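Tyrosine-protein phosphatase non-receptor type 18 (Homo sapiens, PDB 2OC3) removes phosphate from phosphotyrosine in proteins, including autophosphorylated tyrosine kinases, through the classical tyrosine phosphatase domain that makes up this chain. Local coordinates at residues L122-G127 with V182-E187; L117-L122 with E146-Q151. All blocks are in the same frame, centred on the assembly; numbering follows the deposited sequence.

Interaction 1 of 2, residues L122-G127 with V182-E187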
loop_
_atom_site.group_PDB
_atom_site.type_symbol
_atom_site.label_atom_id
_atom_site.label_comp_id
_atom_site.label_asym_id
_atom_site.label_seq_id
_atom_site.Cartn_x
_atom_site.Cartn_y
_atom_site.Cartn_z
ATOM N N LEU A 122 -3.892 -9.381 9.813
ATOM C CA LEU A 122 -2.676 -8.739 9.300
ATOM C C LEU A 122 -2.395 -7.478 10.116
ATOM O O LEU A 122 -1.297 -7.323 10.661
ATOM C CB LEU A 122 -2.817 -8.422 7.796
ATOM C CG LEU A 122 -1.682 -7.707 7.069
ATOM C CD1 LEU A 122 -1.857 -7.908 5.557
ATOM C CD2 LEU A 122 -1.660 -6.217 7.345
ATOM N N VAL A 123 -3.398 -6.592 10.212
ATOM C CA VAL A 123 -3.204 -5.327 10.908
ATOM C C VAL A 123 -2.796 -5.600 12.375
ATOM O O VAL A 123 -1.875 -4.979 12.911
ATOM C CB VAL A 123 -4.489 -4.497 10.815
ATOM C CG1 VAL A 123 -4.435 -3.312 11.790
ATOM C CG2 VAL A 123 -4.715 -4.056 9.375
ATOM N N TRP A 124 -3.475 -6.543 13.019
ATOM C CA TRP A 124 -3.191 -6.808 14.444
ATOM C C TRP A 124 -1.813 -7.455 14.640
ATOM O O TRP A 124 -0.987 -7.061 15.462
ATOM C CB TRP A 124 -4.274 -7.725 14.987
ATOM C CG TRP A 124 -4.278 -7.790 16.497
ATOM C CD1 TRP A 124 -3.572 -8.660 17.284
ATOM C CD2 TRP A 124 -4.945 -6.888 17.390
ATOM N NE1 TRP A 124 -3.771 -8.370 18.605
ATOM C CE2 TRP A 124 -4.641 -7.320 18.707
ATOM C CE3 TRP A 124 -5.795 -5.800 17.216
ATOM C CZ2 TRP A 124 -5.116 -6.656 19.829
ATOM C CZ3 TRP A 124 -6.285 -5.165 18.352
ATOM C CH2 TRP A 124 -5.935 -5.602 19.630
ATOM N N GLU A 125 -1.568 -8.502 13.872
ATOM C CA GLU A 125 -0.340 -9.300 14.070
ATOM C C GLU A 125 0.923 -8.455 13.939
ATOM O O GLU A 125 1.873 -8.615 14.731
ATOM C CB GLU A 125 -0.275 -10.467 13.074
ATOM C CG GLU A 125 1.035 -11.266 13.188
ATOM C CD GLU A 125 1.004 -12.620 12.491
ATOM O OE1 GLU A 125 -0.042 -13.017 11.928
ATOM O OE2 GLU A 125 2.081 -13.277 12.556
ATOM N N PHE A 126 0.955 -7.559 12.953
ATOM C CA PHE A 126 2.131 -6.747 12.691
ATOM C C PHE A 126 2.116 -5.379 13.386
ATOM O O PHE A 126 3.044 -4.596 13.192
ATOM C CB PHE A 126 2.385 -6.696 11.161
ATOM C CG PHE A 126 2.574 -8.074 10.591
ATOM C CD1 PHE A 126 3.746 -8.750 10.834
ATOM C CD2 PHE A 126 1.583 -8.725 9.923
ATOM C CE1 PHE A 126 3.921 -10.041 10.369
ATOM C CE2 PHE A 126 1.765 -9.998 9.451
ATOM C CZ PHE A 126 2.933 -10.652 9.695
ATOM N N GLY A 127 1.112 -5.141 14.238
ATOM C CA GLY A 127 1.101 -3.914 15.040
ATOM C C GLY A 127 0.931 -2.640 14.277
ATOM O O GLY A 127 1.399 -1.565 14.686
ATOM N N VAL A 182 -9.919 -0.730 17.629
ATOM C CA VAL A 182 -9.963 -2.132 17.173
ATOM C C VAL A 182 -9.763 -2.982 18.438
ATOM O O VAL A 182 -8.763 -2.826 19.158
ATOM C CB VAL A 182 -8.872 -2.423 16.160
ATOM C CG1 VAL A 182 -8.945 -3.869 15.754
ATOM C CG2 VAL A 182 -8.991 -1.453 14.980
ATOM N N THR A 183 -10.721 -3.867 18.726
ATOM C CA THR A 183 -10.717 -4.698 19.924
ATOM C C THR A 183 -10.648 -6.160 19.530
ATOM O O THR A 183 -11.457 -6.621 18.711
ATOM C CB THR A 183 -11.911 -4.400 20.838
ATOM O OG1 THR A 183 -11.848 -3.007 21.195
ATOM C CG2 THR A 183 -11.880 -5.283 22.086
ATOM N N PHE A 184 -9.704 -6.863 20.127
ATOM C CA PHE A 184 -9.466 -8.304 19.846
ATOM C C PHE A 184 -8.948 -8.927 21.136
ATOM O O PHE A 184 -7.956 -8.434 21.704
ATOM C CB PHE A 184 -8.409 -8.415 18.740
ATOM C CG PHE A 184 -7.905 -9.826 18.480
ATOM C CD1 PHE A 184 -8.708 -10.728 17.816
ATOM C CD2 PHE A 184 -6.666 -10.239 18.932
ATOM C CE1 PHE A 184 -8.252 -12.018 17.552
ATOM C CE2 PHE A 184 -6.206 -11.532 18.689
ATOM C CZ PHE A 184 -7.005 -12.411 17.989
ATOM N N GLN A 185 -9.563 -10.036 21.576
ATOM C CA GLN A 185 -9.042 -10.818 22.731
ATOM C C GLN A 185 -8.745 -9.910 23.929
ATOM O O GLN A 185 -7.695 -10.001 24.561
ATOM C CB GLN A 185 -7.796 -11.627 22.365
ATOM C CG GLN A 185 -8.104 -12.748 21.400
ATOM C CD GLN A 185 -6.935 -13.674 21.100
ATOM O OE1 GLN A 185 -5.759 -13.329 21.288
ATOM N NE2 GLN A 185 -7.264 -14.854 20.581
ATOM N N LYS A 186 -9.700 -9.040 24.198
ATOM C CA LYS A 186 -9.727 -8.204 25.438
ATOM C C LYS A 186 -8.725 -7.033 25.480
ATOM O O LYS A 186 -8.584 -6.372 26.521
ATOM C CB LYS A 186 -9.690 -9.073 26.699
ATOM C CG LYS A 186 -10.793 -10.167 26.668
ATOM C CD LYS A 186 -10.793 -11.033 27.908
ATOM C CE LYS A 186 -11.766 -12.202 27.723
ATOM N NZ LYS A 186 -11.988 -12.982 28.973
ATOM N N GLU A 187 -8.108 -6.742 24.324
ATOM C CA GLU A 187 -7.205 -5.608 24.095
ATOM C C GLU A 187 -7.816 -4.667 23.069
ATOM O O GLU A 187 -8.414 -5.127 22.085
ATOM C CB GLU A 187 -5.827 -6.092 23.604
ATOM C CG GLU A 187 -4.857 -5.015 23.285
ATOM C CD GLU A 187 -3.437 -5.547 23.025
ATOM O OE1 GLU A 187 -3.024 -6.490 23.715
ATOM O OE2 GLU A 187 -2.746 -5.043 22.130
#
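Trp124, in the last turn of helix 116-125, faces Phe184 at the end of strand 175-184, and their CA atoms lie 8.4 Å apart with no hydrogen bond between the two segments. The strand side is a hairpin end. Residues Phe184 to Glu187 form a type I' turn, closed by backbone hydrogen bonds in both directions between Phe184 and Glu187. Trp124 carries almost the whole contact. Its CG is anti to the backbone N (chi1 -166°), which sends the indole away from the helix and onto the hairpin. Phe184 covers one indole face. Its CB sits over the six-membered ring, 3.7 Å from the centroid and nearly on the ring normal, as a CH-pi contact. Its ring then turns an edge to the five-membered ring, with planes at 59° in an edge-to-face pair. The leading atom is Phe184 CD2, 3.5 Å from Trp124 NE1. At the rim of the indole, Val182 O lies near the ring plane, 3.5 Å from Trp124 CZ3. Val182 CG1 adds an apolar touch at 3.9 Å from the same CZ3. Glu187 passes the far corner of the ring with its extended chain, its CG 3.8 Å from Trp124 CZ2. Its carboxylate goes on to a salt bridge with Arg189. Arg189 also makes a cation-pi contact with Trp124 and donates a hydrogen bond to Trp124 O, so this arginine of the hairpin's second strand reaches both the indole and the helix end. Phe161 stacks on Phe184 and extends the aromatic cluster. The helix stops just beyond Trp124 in a Schellman motif, with Gly127 at positive phi as the C' residue. This is a helix C-terminus packed on a type I' beta-hairpin of the central mixed sheet of the tyrosine phosphatase fold, away from the substrate-binding residues.

Interaction 2 of 2, residues L117-L122 with E146-Q151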
loop_
_atom_site.group_PDB
_atom_site.type_symbol
_atom_site.label_atom_id
_atom_site.label_comp_id
_atom_site.label_asym_id
_atom_site.label_seq_id
_atom_site.Cartn_x
_atom_site.Cartn_y
_atom_site.Cartn_z
ATOM N N LEU A 117 -11.678 -10.699 7.843
ATOM C CA LEU A 117 -11.055 -11.202 9.057
ATOM C C LEU A 117 -9.531 -11.291 8.848
ATOM O O LEU A 117 -8.724 -10.954 9.756
ATOM C CB LEU A 117 -11.666 -12.568 9.482
ATOM C CG LEU A 117 -10.965 -13.287 10.624
ATOM C CD1 LEU A 117 -10.935 -12.406 11.862
ATOM C CD2 LEU A 117 -11.702 -14.590 10.924
ATOM N N ASP A 118 -9.108 -11.778 7.675
ATOM C CA ASP A 118 -7.676 -11.883 7.401
ATOM C C ASP A 118 -6.963 -10.527 7.363
ATOM O O ASP A 118 -5.831 -10.366 7.824
ATOM C CB ASP A 118 -7.442 -12.666 6.129
ATOM C CG ASP A 118 -7.925 -14.114 6.223
ATOM O OD1 ASP A 118 -7.950 -14.668 7.355
ATOM O OD2 ASP A 118 -8.259 -14.669 5.142
ATOM N N PHE A 119 -7.634 -9.534 6.788
ATOM C CA PHE A 119 -7.131 -8.173 6.797
ATOM C C PHE A 119 -6.872 -7.674 8.224
ATOM O O PHE A 119 -5.815 -7.134 8.520
ATOM C CB PHE A 119 -8.111 -7.250 6.063
ATOM C CG PHE A 119 -7.693 -5.843 6.019
ATOM C CD1 PHE A 119 -6.878 -5.393 4.988
ATOM C CD2 PHE A 119 -8.156 -4.935 6.948
ATOM C CE1 PHE A 119 -6.517 -4.045 4.907
ATOM C CE2 PHE A 119 -7.775 -3.612 6.894
ATOM C CZ PHE A 119 -6.944 -3.175 5.880
ATOM N N TRP A 120 -7.829 -7.905 9.120
ATOM C CA TRP A 120 -7.604 -7.484 10.533
ATOM C C TRP A 120 -6.556 -8.334 11.242
ATOM O O TRP A 120 -5.796 -7.827 12.042
ATOM C CB TRP A 120 -8.919 -7.393 11.304
ATOM C CG TRP A 120 -9.706 -6.175 10.899
ATOM C CD1 TRP A 120 -10.884 -6.142 10.214
ATOM C CD2 TRP A 120 -9.322 -4.814 11.115
ATOM N NE1 TRP A 120 -11.245 -4.841 9.983
ATOM C CE2 TRP A 120 -10.333 -4.002 10.544
ATOM C CE3 TRP A 120 -8.252 -4.195 11.747
ATOM C CZ2 TRP A 120 -10.277 -2.596 10.581
ATOM C CZ3 TRP A 120 -8.222 -2.796 11.805
ATOM C CH2 TRP A 120 -9.222 -2.033 11.199
ATOM N N ARG A 121 -6.458 -9.629 10.919
ATOM C CA ARG A 121 -5.345 -10.425 11.459
ATOM C C ARG A 121 -3.984 -9.831 11.069
ATOM O O ARG A 121 -3.034 -9.773 11.872
ATOM C CB ARG A 121 -5.423 -11.870 10.948
ATOM C CG ARG A 121 -6.543 -12.721 11.548
ATOM C CD ARG A 121 -6.778 -14.033 10.734
ATOM N NE ARG A 121 -5.639 -14.909 10.835
ATOM C CZ ARG A 121 -5.203 -15.761 9.896
ATOM N NH1 ARG A 121 -5.786 -15.905 8.707
ATOM N NH2 ARG A 121 -4.172 -16.500 10.209
ATOM N N LEU A 122 -3.892 -9.381 9.813
ATOM C CA LEU A 122 -2.676 -8.739 9.300
ATOM C C LEU A 122 -2.395 -7.478 10.116
ATOM O O LEU A 122 -1.297 -7.323 10.661
ATOM C CB LEU A 122 -2.817 -8.422 7.796
ATOM C CG LEU A 122 -1.682 -7.707 7.069
ATOM C CD1 LEU A 122 -1.857 -7.908 5.557
ATOM C CD2 LEU A 122 -1.660 -6.217 7.345
ATOM N N GLU A 146 -14.246 -4.078 0.044
ATOM C CA GLU A 146 -15.235 -4.105 1.111
ATOM C C GLU A 146 -14.944 -3.095 2.210
ATOM O O GLU A 146 -13.774 -2.860 2.560
ATOM C CB GLU A 146 -15.352 -5.502 1.694
ATOM C CG GLU A 146 -15.866 -6.495 0.706
ATOM C CD GLU A 146 -17.269 -6.160 0.201
ATOM O OE1 GLU A 146 -18.165 -5.982 1.059
ATOM O OE2 GLU A 146 -17.444 -6.003 -1.011
ATOM N N ARG A 147 -15.990 -2.535 2.802
ATOM C CA ARG A 147 -15.836 -1.669 3.959
ATOM C C ARG A 147 -15.386 -2.539 5.126
ATOM O O ARG A 147 -16.074 -3.500 5.526
ATOM C CB ARG A 147 -17.145 -0.965 4.304
ATOM C CG ARG A 147 -17.040 -0.225 5.606
ATOM C CD ARG A 147 -18.161 0.757 5.783
ATOM N NE ARG A 147 -19.470 0.115 5.873
ATOM C CZ ARG A 147 -19.974 -0.425 6.984
ATOM N NH1 ARG A 147 -19.270 -0.481 8.119
ATOM N NH2 ARG A 147 -21.203 -0.960 6.966
ATOM N N TYR A 148 -14.240 -2.185 5.697
ATOM C CA TYR A 148 -13.695 -2.854 6.869
ATOM C C TYR A 148 -13.653 -1.987 8.098
ATOM O O TYR A 148 -13.224 -2.450 9.163
ATOM C CB TYR A 148 -12.316 -3.374 6.539
ATOM C CG TYR A 148 -11.355 -2.310 6.024
ATOM C CD1 TYR A 148 -10.651 -1.474 6.913
ATOM C CD2 TYR A 148 -11.085 -2.185 4.655
ATOM C CE1 TYR A 148 -9.770 -0.526 6.484
ATOM C CE2 TYR A 148 -10.190 -1.183 4.202
ATOM C CZ TYR A 148 -9.515 -0.386 5.126
ATOM O OH TYR A 148 -8.595 0.531 4.713
ATOM N N TRP A 149 -14.053 -0.732 7.956
ATOM C CA TRP A 149 -14.126 0.252 9.047
ATOM C C TRP A 149 -15.582 0.388 9.493
ATOM O O TRP A 149 -16.517 0.042 8.760
ATOM C CB TRP A 149 -13.554 1.589 8.587
ATOM C CG TRP A 149 -14.264 2.186 7.422
ATOM C CD1 TRP A 149 -15.305 3.040 7.470
ATOM C CD2 TRP A 149 -14.004 1.945 6.011
ATOM N NE1 TRP A 149 -15.736 3.345 6.207
ATOM C CE2 TRP A 149 -14.957 2.683 5.292
ATOM C CE3 TRP A 149 -13.071 1.178 5.291
ATOM C CZ2 TRP A 149 -14.988 2.718 3.923
ATOM C CZ3 TRP A 149 -13.133 1.189 3.906
ATOM C CH2 TRP A 149 -14.101 1.930 3.235
ATOM N N ALA A 150 -15.747 0.896 10.713
ATOM C CA ALA A 150 -17.053 1.064 11.335
ATOM C C ALA A 150 -17.616 2.400 10.930
ATOM O O ALA A 150 -16.898 3.300 10.482
ATOM C CB ALA A 150 -16.932 0.979 12.843
ATOM N N GLN A 151 -18.936 2.495 11.049
ATOM C CA GLN A 151 -19.632 3.754 10.823
ATOM C C GLN A 151 -20.154 4.308 12.145
ATOM O O GLN A 151 -20.109 3.640 13.177
ATOM C CB GLN A 151 -20.728 3.576 9.767
ATOM C CG GLN A 151 -20.082 3.314 8.395
ATOM C CD GLN A 151 -21.053 3.136 7.237
ATOM O OE1 GLN A 151 -20.762 3.560 6.115
ATOM N NE2 GLN A 151 -22.180 2.469 7.485
#
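Tyr148 meets two neighbouring aromatic residues of helix 116-125, Phe119 and Trp120, in different ways. Phe119 reaches over one face of the tyrosine ring, with CE2 3.6 Å from Tyr148 CD1. The two planes are 40° apart, so the pair is oblique. On the opposite face lies Trp149, its CE3 over the centre, and the phenol ring is held between the two. Trp120 approaches the ring at its edge, its CZ2 3.9 Å from Tyr148 CD1. The indole also turns its N-H toward the main chain: Trp120 NE1 makes a weak, bent hydrogen bond of 3.2 Å to Tyr148 O, which lies near the indole plane. With CG between its own backbone N and carbonyl carbon (chi1 55°), the Tyr148 ring is set against Phe119 while its carbonyl stays beside Trp120. Replacing Tyr148 with an alanine would probably leave Phe119 and Trp149 without the ring between them and His232 without its hydroxyl partner. The contact is mainly apolar, with one weak polar link. The buried Tyr148 hydroxyl is satisfied by hydrogen bonds with His232 and Gln193, which ties this packing to the residue just before Cys233 in sequence, the predicted phosphocysteine nucleophile.

Overall arrangement
Following the chain from the N terminus, the first of the contacting segments lie on helix 116-125, which supplies one side of both contacts; they share Leu122. The chain then runs through strand 130-133 and the small hairpin 138-143 to residues 146-151, where interaction 2 closes the shorter loop back onto the helix. It continues through strands 156-158, 161-170 and 175-184 until 182-187 returns to the end of the helix and closes interaction 1. The segments alternate along the chain, so the two closures cross. They also touch directly, Val182 CG2 lying 3.5 Å from Trp120 CZ3. Together they tie one helix to a loop and to a hairpin end of the mixed sheet.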